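Local coordinates for UPF0147 protein Ta0600 (Thermoplasma acidophilum DSM 1728, PDB 2QSB), which is of unknown function but belongs to the uncharacterised UPF0147 family and folds as a small four-helix bundle, at residues D38-L43 with T56-L61. Where two conformers were deposited one is given. Residue numbers count along the deposited sequence, not the author numbering.
Sequences DSKAKL and TVLSML
Residues 38-43 and 56-61 are helical turns that run antiparallel. Their axes make 172° and come within 9.7 Å. S39 and V57 set the register, with their CA atoms 5.4 Å apart. Within the turns, K42 N donates a hydrogen bond to D38 O (2.9 Å) and M60 N to T56 O (3.0 Å). No hydrogen bond crosses between the helices. Van der Waals contact between side chains joins them.

S39 takes the m rotamer. Its OG reaches V57 CG1 and L61 CD2, both at 3.6 Å, and selenomethionine M60 CE at 3.4 Å. That OG is also hydrogen-bonded to V35 O of its own helix. V57 is t and points across the gap. Its CG2 lies 3.9 Å from L43 CG and 3.8 Å from K42 CG. L43 and L61 are both m, t. Their CA-to-CB bonds point sideways, but their ends come nearer to the other helix.

The pair belongs to a four-helix bundle, in which helices 30-43 and 50-65 are consecutive. L43 and S39 also touch L19 of helix 6-23, while V57 and L61 reach helix 72-88. These residues therefore face the core.

The more exposed side is formed by D38, K42, T56 and M60. M60 (m, t, p) curls its selenium-bearing end across, placing CE 3.5 Å from D38 CB. D38 is m, and its carboxylate forms a salt bridge with K34. K42 starts t, p and then runs extended. Its CE packs 3.8 Å from T56 CG2, with T56 in m, and its NZ continues to a salt bridge with E48, in the connection between the two helices.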
loop_
_atom_site.group_PDB
_atom_site.type_symbol
_atom_site.label_atom_id
_atom_site.label_comp_id
_atom_site.label_asym_id
_atom_site.label_seq_id
_atom_site.Cartn_x
_atom_site.Cartn_y
_atom_site.Cartn_z
ATOM N N ASP A 38 2.915 1.464 -8.015
ATOM C CA ASP A 38 2.712 0.126 -8.551
ATOM C C ASP A 38 1.666 -0.620 -7.740
ATOM O O ASP A 38 0.877 -1.393 -8.277
ATOM C CB ASP A 38 4.012 -0.640 -8.554
ATOM C CG ASP A 38 5.025 -0.117 -9.604
ATOM O OD1 ASP A 38 4.684 0.689 -10.474
ATOM O OD2 ASP A 38 6.167 -0.580 -9.526
ATOM N N SER A 39 1.604 -0.347 -6.437
ATOM C CA SER A 39 0.627 -1.005 -5.564
ATOM C C SER A 39 -0.794 -0.585 -5.895
ATOM O O SER A 39 -1.698 -1.417 -5.969
ATOM C CB SER A 39 0.906 -0.699 -4.088
ATOM O OG SER A 39 2.127 -1.264 -3.658
ATOM N N LYS A 40 -0.986 0.705 -6.107
ATOM C CA LYS A 40 -2.323 1.162 -6.383
ATOM C C LYS A 40 -2.801 0.714 -7.794
ATOM O O LYS A 40 -3.998 0.474 -7.977
ATOM C CB LYS A 40 -2.464 2.666 -6.041
ATOM C CG LYS A 40 -1.552 3.613 -6.833
ATOM C CD LYS A 40 -1.536 5.051 -6.266
ATOM C CE LYS A 40 -2.205 6.043 -7.213
ATOM N NZ LYS A 40 -1.561 6.100 -8.517
ATOM N N ALA A 41 -1.880 0.537 -8.763
ATOM C CA ALA A 41 -2.205 -0.055 -10.046
ATOM C C ALA A 41 -2.562 -1.526 -9.894
ATOM O O ALA A 41 -3.509 -1.987 -10.500
ATOM C CB ALA A 41 -1.069 0.143 -11.068
ATOM N N LYS A 42 -1.826 -2.262 -9.065
ATOM C CA LYS A 42 -2.105 -3.665 -8.852
ATOM C C LYS A 42 -3.479 -3.853 -8.208
ATOM O O LYS A 42 -4.241 -4.734 -8.614
ATOM C CB LYS A 42 -0.986 -4.287 -7.996
ATOM C CG LYS A 42 -1.161 -5.762 -7.706
ATOM C CD LYS A 42 -1.202 -6.586 -9.002
ATOM C CE LYS A 42 -0.746 -7.979 -8.789
ATOM N NZ LYS A 42 -0.766 -8.694 -10.096
ATOM N N LEU A 43 -3.778 -3.046 -7.193
ATOM C CA LEU A 43 -5.089 -3.136 -6.543
ATOM C C LEU A 43 -6.221 -2.791 -7.501
ATOM O O LEU A 43 -7.357 -3.197 -7.275
ATOM C CB LEU A 43 -5.147 -2.187 -5.345
ATOM C CG LEU A 43 -4.315 -2.648 -4.159
ATOM C CD1 LEU A 43 -4.422 -1.637 -3.056
ATOM C CD2 LEU A 43 -4.757 -3.988 -3.609
ATOM N N THR A 56 0.121 -9.648 -3.323
ATOM C CA THR A 56 1.258 -9.065 -4.030
ATOM C C THR A 56 1.612 -7.705 -3.434
ATOM O O THR A 56 2.789 -7.392 -3.212
ATOM C CB THR A 56 0.937 -8.953 -5.508
ATOM O OG1 THR A 56 0.675 -10.295 -5.970
ATOM C CG2 THR A 56 2.098 -8.322 -6.270
ATOM N N VAL A 57 0.591 -6.884 -3.201
ATOM C CA VAL A 57 0.849 -5.572 -2.624
ATOM C C VAL A 57 1.456 -5.680 -1.210
ATOM O O VAL A 57 2.381 -4.952 -0.868
ATOM C CB VAL A 57 -0.421 -4.703 -2.653
ATOM C CG1 VAL A 57 -0.177 -3.390 -1.927
ATOM C CG2 VAL A 57 -0.802 -4.419 -4.118
ATOM N N LEU A 58 0.928 -6.592 -0.396
ATOM C CA LEU A 58 1.511 -6.811 0.928
ATOM C C LEU A 58 2.997 -7.146 0.827
ATOM O O LEU A 58 3.813 -6.636 1.607
ATOM C CB LEU A 58 0.747 -7.916 1.670
ATOM C CG LEU A 58 -0.550 -7.441 2.314
ATOM C CD1 LEU A 58 -1.407 -8.592 2.694
ATOM C CD2 LEU A 58 -0.244 -6.509 3.506
ATOM N N SER A 59 3.382 -7.965 -0.149
ATOM C CA SER A 59 4.795 -8.309 -0.307
ATOM C C SER A 59 5.609 -7.071 -0.650
ATOM O O SER A 59 6.689 -6.841 -0.092
ATOM C CB SER A 59 4.923 -9.353 -1.401
ATOM O OG SER A 59 6.288 -9.691 -1.603
HETATM N N MSE A 60 5.094 -6.277 -1.591
HETATM C CA MSE A 60 5.813 -5.090 -2.038
HETATM C C MSE A 60 6.010 -4.105 -0.869
HETATM O O MSE A 60 7.119 -3.598 -0.643
HETATM C CB MSE A 60 5.042 -4.426 -3.183
HETATM C CG MSE A 60 4.970 -5.299 -4.462
HETATM SE SE MSE A 60 3.464 -4.930 -5.687
HETATM C CE MSE A 60 3.785 -3.058 -6.074
ATOM N N LEU A 61 4.947 -3.863 -0.093
ATOM C CA LEU A 61 5.001 -2.886 0.979
ATOM C C LEU A 61 5.865 -3.389 2.116
ATOM O O LEU A 61 6.567 -2.614 2.752
ATOM C CB LEU A 61 3.594 -2.542 1.470
ATOM C CG LEU A 61 2.669 -1.905 0.421
ATOM C CD1 LEU A 61 1.297 -1.605 1.015
ATOM C CD2 LEU A 61 3.272 -0.662 -0.262
#